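PDB 3TGH: glideosome-associated protein 50 from Plasmodium falciparum 3D7, which belongs to the glideosome complex of gliding motility and host cell invasion, and may anchor that complex to the inner membrane complex. Local coordinates for residues W57-E68 with A115-M123. Residues are numbered along the deposited sequence; the frame is centred on the assembly and turned at random.
Sequences WKNLYEDVYSEE and ATNYPKWIM
With chi1 at 178° in Tyr61 and -175° in Trp121, CG lies trans to N in both residues, and the rings reach into the gap between helix 57-62 and strand 120-122. Trp121 presents the edge of its six-membered ring to a face of Tyr61, and Trp121 CE3 lies 3.8 Å from Tyr61 CZ. Trp57 directs its own edge onto a face of Trp121, where Trp57 CZ3 lies 3.7 Å from Trp121 CZ2. The two T-shaped pairs form one aromatic cluster, which Phe76 of strand 75-78 extends with a further edge-to-face contact to Tyr61. At the rim of the Tyr61 ring, OH donates a 2.7 Å hydrogen bond to Pro119 O from well above the carbonyl plane. Next to the Tyr61 ring, Tyr118 carries Glu62 CG over one face in a CH-pi contact, 3.7 Å from the ring centroid, the extended chain then laying its carboxylate nearly parallel to the ring; Thr116 CB sits over the opposite face. Farther along, Glu67 N donates to Asn117 O at 3.1 Å, and one water bridges Glu67 O and Asn117 O, two acceptors 3.4 Å apart. The contact thus joins helix 57-62 and the chain that follows it to strand 120-122, an outermost strand of its sheet in the metallophosphoesterase fold, and the loop leading into it, away from the metal ligands His172 and His233. Its chemistry implies division of labour: perpendicular rings fill the buried end, Tyr61 satisfies its hydroxyl on a backbone carbonyl, and the water, donating to both carbonyl oxygens, probably offsets their repulsion.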
ATOM      1  N   TRP A  57       2.365  20.141  -1.114  1.00 28.23           N
ATOM      2  CA  TRP A  57       1.649  19.476  -0.012  1.00 28.70           C
ATOM      3  C   TRP A  57       0.204  19.971   0.074  1.00 29.98           C
ATOM      4  O   TRP A  57      -0.736  19.182   0.188  1.00 29.05           O
ATOM      5  CB  TRP A  57       2.340  19.700   1.337  1.00 27.09           C
ATOM      6  CG  TRP A  57       3.634  18.969   1.513  1.00 23.80           C
ATOM      7  CD1 TRP A  57       4.891  19.502   1.464  1.00 24.50           C
ATOM      8  CD2 TRP A  57       3.803  17.574   1.799  1.00 22.66           C
ATOM      9  NE1 TRP A  57       5.830  18.532   1.695  1.00 27.21           N
ATOM     10  CE2 TRP A  57       5.192  17.337   1.909  1.00 23.39           C
ATOM     11  CE3 TRP A  57       2.917  16.504   1.970  1.00 23.14           C
ATOM     12  CZ2 TRP A  57       5.716  16.067   2.173  1.00 24.42           C
ATOM     13  CZ3 TRP A  57       3.438  15.247   2.245  1.00 23.93           C
ATOM     14  CH2 TRP A  57       4.822  15.043   2.352  1.00 23.29           C
ATOM     15  N   LYS A  58       0.035  21.286   0.026  1.00 31.61           N
ATOM     16  CA  LYS A  58      -1.290  21.888   0.069  1.00 33.00           C
ATOM     17  C   LYS A  58      -2.063  21.658  -1.231  1.00 32.98           C
ATOM     18  O   LYS A  58      -3.230  21.240  -1.207  1.00 33.30           O
ATOM     19  CB  LYS A  58      -1.190  23.384   0.359  1.00 36.00           C
ATOM     20  CG  LYS A  58      -2.529  24.039   0.650  1.00 40.56           C
ATOM     21  CD  LYS A  58      -2.357  25.473   1.120  1.00 46.47           C
ATOM     22  CE  LYS A  58      -3.695  26.092   1.500  1.00 50.51           C
ATOM     23  NZ  LYS A  58      -4.596  26.257   0.327  1.00 50.10           N
ATOM     24  N   ASN A  59      -1.405  21.920  -2.357  1.00 31.99           N
ATOM     25  CA  ASN A  59      -2.065  21.909  -3.668  1.00 35.11           C
ATOM     26  C   ASN A  59      -2.456  20.527  -4.190  1.00 33.30           C
ATOM     27  O   ASN A  59      -3.484  20.397  -4.852  1.00 32.80           O
ATOM     28  CB  ASN A  59      -1.187  22.601  -4.718  1.00 37.00           C
ATOM     29  CG  ASN A  59      -0.979  24.074  -4.428  1.00 42.23           C
ATOM     30  OD1 ASN A  59      -1.854  24.746  -3.872  1.00 47.66           O
ATOM     31  ND2 ASN A  59       0.177  24.591  -4.819  1.00 45.40           N
ATOM     32  N   LEU A  60      -1.647  19.506  -3.899  1.00 29.92           N
ATOM     33  CA  LEU A  60      -1.886  18.160  -4.425  1.00 29.57           C
ATOM     34  C   LEU A  60      -2.444  17.163  -3.413  1.00 28.97           C
ATOM     35  O   LEU A  60      -2.907  16.103  -3.811  1.00 29.15           O
ATOM     36  CB  LEU A  60      -0.606  17.588  -5.045  1.00 29.02           C
ATOM     37  CG  LEU A  60       0.018  18.393  -6.187  1.00 31.69           C
ATOM     38  CD1 LEU A  60       1.299  17.725  -6.688  1.00 32.12           C
ATOM     39  CD2 LEU A  60      -0.981  18.571  -7.327  1.00 35.98           C
ATOM     40  N   TYR A  61      -2.397  17.484  -2.119  1.00 27.54           N
ATOM     41  CA  TYR A  61      -2.868  16.557  -1.093  1.00 28.30           C
ATOM     42  C   TYR A  61      -3.937  17.207  -0.231  1.00 29.01           C
ATOM     43  O   TYR A  61      -5.098  16.802  -0.275  1.00 29.83           O
ATOM     44  CB  TYR A  61      -1.702  16.062  -0.238  1.00 26.86           C
ATOM     45  CG  TYR A  61      -2.076  15.120   0.892  1.00 25.16           C
ATOM     46  CD1 TYR A  61      -2.320  13.775   0.649  1.00 24.63           C
ATOM     47  CD2 TYR A  61      -2.164  15.574   2.210  1.00 26.87           C
ATOM     48  CE1 TYR A  61      -2.645  12.897   1.689  1.00 24.35           C
ATOM     49  CE2 TYR A  61      -2.497  14.705   3.253  1.00 25.91           C
ATOM     50  CZ  TYR A  61      -2.736  13.364   2.974  1.00 28.13           C
ATOM     51  OH  TYR A  61      -3.048  12.484   3.980  1.00 30.04           O
ATOM     52  N   GLU A  62      -3.547  18.226   0.529  1.00 28.82           N
ATOM     53  CA  GLU A  62      -4.440  18.838   1.514  1.00 32.08           C
ATOM     54  C   GLU A  62      -5.716  19.393   0.888  1.00 33.18           C
ATOM     55  O   GLU A  62      -6.807  19.157   1.401  1.00 34.28           O
ATOM     56  CB  GLU A  62      -3.741  19.962   2.275  1.00 32.91           C
ATOM     57  CG  GLU A  62      -2.524  19.528   3.084  1.00 34.62           C
ATOM     58  CD  GLU A  62      -1.808  20.705   3.743  1.00 37.55           C
ATOM     59  OE1 GLU A  62      -2.336  21.836   3.717  1.00 39.29           O
ATOM     60  OE2 GLU A  62      -0.709  20.496   4.286  1.00 37.78           O
ATOM     61  N   ASP A  63      -5.581  20.132  -0.210  1.00 32.65           N
ATOM     62  CA  ASP A  63      -6.747  20.747  -0.854  1.00 35.01           C
ATOM     63  C   ASP A  63      -7.530  19.783  -1.753  1.00 34.33           C
ATOM     64  O   ASP A  63      -8.631  20.112  -2.189  1.00 35.46           O
ATOM     65  CB  ASP A  63      -6.336  21.987  -1.657  1.00 35.81           C
ATOM     66  CG  ASP A  63      -5.950  23.163  -0.771  1.00 42.44           C
ATOM     67  OD1 ASP A  63      -6.141  23.090   0.465  1.00 47.23           O
ATOM     68  OD2 ASP A  63      -5.466  24.172  -1.316  1.00 45.45           O
ATOM     69  N   VAL A  64      -6.963  18.610  -2.032  1.00 32.09           N
ATOM     70  CA  VAL A  64      -7.591  17.632  -2.910  1.00 31.05           C
ATOM     71  C   VAL A  64      -8.410  16.618  -2.111  1.00 30.98           C
ATOM     72  O   VAL A  64      -9.500  16.234  -2.539  1.00 31.33           O
ATOM     73  CB  VAL A  64      -6.535  16.890  -3.777  1.00 30.80           C
ATOM     74  CG1 VAL A  64      -7.182  15.779  -4.614  1.00 28.29           C
ATOM     75  CG2 VAL A  64      -5.794  17.873  -4.674  1.00 31.01           C
ATOM     76  N   TYR A  65      -7.891  16.180  -0.964  1.00 29.62           N
ATOM     77  CA  TYR A  65      -8.508  15.069  -0.221  1.00 29.24           C
ATOM     78  C   TYR A  65      -9.164  15.508   1.086  1.00 30.85           C
ATOM     79  O   TYR A  65      -9.424  14.682   1.960  1.00 31.48           O
ATOM     80  CB  TYR A  65      -7.489  13.942   0.000  1.00 28.63           C
ATOM     81  CG  TYR A  65      -6.913  13.457  -1.314  1.00 26.11           C
ATOM     82  CD1 TYR A  65      -7.669  12.662  -2.182  1.00 27.94           C
ATOM     83  CD2 TYR A  65      -5.632  13.813  -1.705  1.00 27.69           C
ATOM     84  CE1 TYR A  65      -7.151  12.240  -3.412  1.00 25.05           C
ATOM     85  CE2 TYR A  65      -5.104  13.385  -2.920  1.00 27.64           C
ATOM     86  CZ  TYR A  65      -5.872  12.606  -3.769  1.00 25.11           C
ATOM     87  OH  TYR A  65      -5.344  12.201  -4.967  1.00 27.59           O
ATOM     88  N   SER A  66      -9.452  16.802   1.202  1.00 34.27           N
ATOM     89  CA  SER A  66     -10.099  17.333   2.396  1.00 36.37           C
ATOM     90  C   SER A  66     -11.616  17.326   2.244  1.00 36.76           C
ATOM     91  O   SER A  66     -12.149  17.391   1.134  1.00 36.52           O
ATOM     92  CB  SER A  66      -9.614  18.751   2.710  1.00 37.89           C
ATOM     93  OG  SER A  66      -9.948  19.646   1.668  1.00 42.85           O
ATOM     94  N   GLU A  67     -12.293  17.234   3.380  1.00 38.30           N
ATOM     95  CA  GLU A  67     -13.750  17.298   3.434  1.00 42.85           C
ATOM     96  C   GLU A  67     -14.157  17.838   4.807  1.00 44.77           C
ATOM     97  O   GLU A  67     -13.430  17.687   5.787  1.00 41.46           O
ATOM     98  CB  GLU A  67     -14.344  15.904   3.196  1.00 43.94           C
ATOM     99  CG  GLU A  67     -15.861  15.850   2.973  1.00 51.53           C
ATOM    100  CD  GLU A  67     -16.300  16.435   1.636  1.00 57.70           C
ATOM    101  OE1 GLU A  67     -16.338  17.680   1.511  1.00 64.99           O
ATOM    102  OE2 GLU A  67     -16.628  15.653   0.715  1.00 61.09           O
ATOM    103  N   GLU A  68     -15.316  18.478   4.879  1.00 50.53           N
ATOM    104  CA  GLU A  68     -15.800  18.990   6.159  1.00 54.76           C
ATOM    105  C   GLU A  68     -16.347  17.850   7.020  1.00 54.90           C
ATOM    106  O   GLU A  68     -16.417  16.699   6.574  1.00 54.76           O
ATOM    107  CB  GLU A  68     -16.845  20.087   5.939  1.00 59.23           C
ATOM    108  CG  GLU A  68     -16.301  21.317   5.203  1.00 63.59           C
ATOM    109  CD  GLU A  68     -15.087  21.938   5.889  1.00 68.92           C
ATOM    110  OE1 GLU A  68     -14.088  22.223   5.191  1.00 70.51           O
ATOM    111  OE2 GLU A  68     -15.126  22.135   7.124  1.00 73.18           O
ATOM    112  N   ALA A 115      -6.977  17.945  14.955  1.00 64.81           N
ATOM    113  CA  ALA A 115      -7.460  17.264  13.757  1.00 60.52           C
ATOM    114  C   ALA A 115      -7.376  18.156  12.523  1.00 57.20           C
ATOM    115  O   ALA A 115      -7.278  19.381  12.626  1.00 57.55           O
ATOM    116  CB  ALA A 115      -8.892  16.786  13.964  1.00 60.17           C
ATOM    117  N   THR A 116      -7.411  17.519  11.356  1.00 51.77           N
ATOM    118  CA  THR A 116      -7.395  18.217  10.081  1.00 48.36           C
ATOM    119  C   THR A 116      -8.590  17.781   9.235  1.00 46.60           C
ATOM    120  O   THR A 116      -9.244  16.780   9.545  1.00 46.11           O
ATOM    121  CB  THR A 116      -6.087  17.924   9.319  1.00 48.21           C
ATOM    122  OG1 THR A 116      -5.863  16.506   9.276  1.00 46.21           O
ATOM    123  CG2 THR A 116      -4.902  18.603  10.008  1.00 48.67           C
ATOM    124  N   ASN A 117      -8.868  18.535   8.171  1.00 42.73           N
ATOM    125  CA  ASN A 117      -9.908  18.175   7.200  1.00 40.89           C
ATOM    126  C   ASN A 117      -9.449  17.082   6.229  1.00 36.67           C
ATOM    127  O   ASN A 117     -10.266  16.479   5.540  1.00 38.38           O
ATOM    128  CB  ASN A 117     -10.343  19.405   6.395  1.00 42.44           C
ATOM    129  CG  ASN A 117     -10.987  20.479   7.262  1.00 47.49           C
ATOM    130  OD1 ASN A 117     -11.638  20.182   8.263  1.00 50.77           O
ATOM    131  ND2 ASN A 117     -10.808  21.738   6.872  1.00 50.86           N
ATOM    132  N   TYR A 118      -8.145  16.830   6.185  1.00 34.56           N
ATOM    133  CA  TYR A 118      -7.563  15.845   5.269  1.00 31.48           C
ATOM    134  C   TYR A 118      -6.969  14.669   6.058  1.00 29.54           C
ATOM    135  O   TYR A 118      -6.808  14.764   7.280  1.00 29.52           O
ATOM    136  CB  TYR A 118      -6.504  16.519   4.394  1.00 32.28           C
ATOM    137  CG  TYR A 118      -5.533  17.389   5.161  1.00 33.39           C
ATOM    138  CD1 TYR A 118      -5.685  18.774   5.195  1.00 35.22           C
ATOM    139  CD2 TYR A 118      -4.470  16.830   5.860  1.00 31.55           C
ATOM    140  CE1 TYR A 118      -4.801  19.574   5.895  1.00 38.10           C
ATOM    141  CE2 TYR A 118      -3.577  17.621   6.563  1.00 35.76           C
ATOM    142  CZ  TYR A 118      -3.749  18.994   6.577  1.00 38.28           C
ATOM    143  OH  TYR A 118      -2.872  19.782   7.274  1.00 42.28           O
ATOM    144  N   PRO A 119      -6.651  13.553   5.376  1.00 26.52           N
ATOM    145  CA  PRO A 119      -6.173  12.392   6.131  1.00 27.32           C
ATOM    146  C   PRO A 119      -4.824  12.620   6.817  1.00 26.70           C
ATOM    147  O   PRO A 119      -4.026  13.437   6.360  1.00 26.62           O
ATOM    148  CB  PRO A 119      -6.053  11.297   5.058  1.00 27.22           C
ATOM    149  CG  PRO A 119      -6.952  11.730   3.952  1.00 26.46           C
ATOM    150  CD  PRO A 119      -6.919  13.219   3.963  1.00 27.57           C
ATOM    151  N   LYS A 120      -4.580  11.891   7.898  1.00 26.20           N
ATOM    152  CA  LYS A 120      -3.335  12.020   8.655  1.00 26.58           C
ATOM    153  C   LYS A 120      -2.213  11.225   7.961  1.00 25.55           C
ATOM    154  O   LYS A 120      -2.273  10.011   7.864  1.00 24.14           O
ATOM    155  CB  LYS A 120      -3.525  11.537  10.097  1.00 28.82           C
ATOM    156  CG  LYS A 120      -2.324  11.818  11.011  1.00 34.36           C
ATOM    157  CD  LYS A 120      -2.512  11.258  12.409  1.00 43.88           C
ATOM    158  CE  LYS A 120      -1.342  11.648  13.317  1.00 48.45           C
ATOM    159  NZ  LYS A 120      -1.481  11.116  14.707  1.00 56.03           N
ATOM    160  N   TRP A 121      -1.194  11.940   7.500  1.00 24.89           N
ATOM    161  CA  TRP A 121      -0.054  11.362   6.795  1.00 26.19           C
ATOM    162  C   TRP A 121       0.790  10.528   7.759  1.00 26.16           C
ATOM    163  O   TRP A 121       1.313  11.056   8.736  1.00 25.70           O
ATOM    164  CB  TRP A 121       0.758  12.516   6.211  1.00 27.61           C
ATOM    165  CG  TRP A 121       1.907  12.161   5.339  1.00 24.95           C
ATOM    166  CD1 TRP A 121       3.192  11.933   5.734  1.00 26.04           C
ATOM    167  CD2 TRP A 121       1.903  12.060   3.915  1.00 23.61           C
ATOM    168  NE1 TRP A 121       3.984  11.674   4.646  1.00 25.00           N
ATOM    169  CE2 TRP A 121       3.221  11.749   3.516  1.00 22.58           C
ATOM    170  CE3 TRP A 121       0.915  12.195   2.936  1.00 23.64           C
ATOM    171  CZ2 TRP A 121       3.573  11.574   2.181  1.00 23.32           C
ATOM    172  CZ3 TRP A 121       1.277  12.025   1.605  1.00 23.98           C
ATOM    173  CH2 TRP A 121       2.589  11.711   1.246  1.00 24.91           C
ATOM    174  N   ILE A 122       0.893   9.226   7.489  1.00 25.11           N
ATOM    175  CA  ILE A 122       1.636   8.300   8.334  1.00 23.46           C
ATOM    176  C   ILE A 122       2.713   7.607   7.505  1.00 26.66           C
ATOM    177  O   ILE A 122       2.415   6.925   6.521  1.00 23.22           O
ATOM    178  CB  ILE A 122       0.716   7.253   8.976  1.00 26.76           C
ATOM    179  CG1 ILE A 122      -0.330   7.947   9.855  1.00 31.81           C
ATOM    180  CG2 ILE A 122       1.528   6.250   9.805  1.00 27.55           C
ATOM    181  CD1 ILE A 122      -1.244   6.997  10.577  1.00 37.51           C
ATOM    182  N   MET A 123       3.967   7.823   7.891  1.00 23.05           N
ATOM    183  CA  MET A 123       5.097   7.105   7.290  1.00 21.49           C
ATOM    184  C   MET A 123       6.271   7.211   8.277  1.00 23.45           C
ATOM    185  O   MET A 123       7.148   8.063   8.119  1.00 25.46           O
ATOM    186  CB  MET A 123       5.462   7.673   5.913  1.00 23.43           C
ATOM    187  CG  MET A 123       6.366   6.728   5.150  1.00 22.29           C
ATOM    188  SD  MET A 123       6.812   7.298   3.495  1.00 30.62           S
ATOM    189  CE  MET A 123       8.091   8.483   3.929  1.00 29.46           C
TER
HETATM  190  O   HOH W   1     -12.296  15.568   6.903  1.00 23.85           O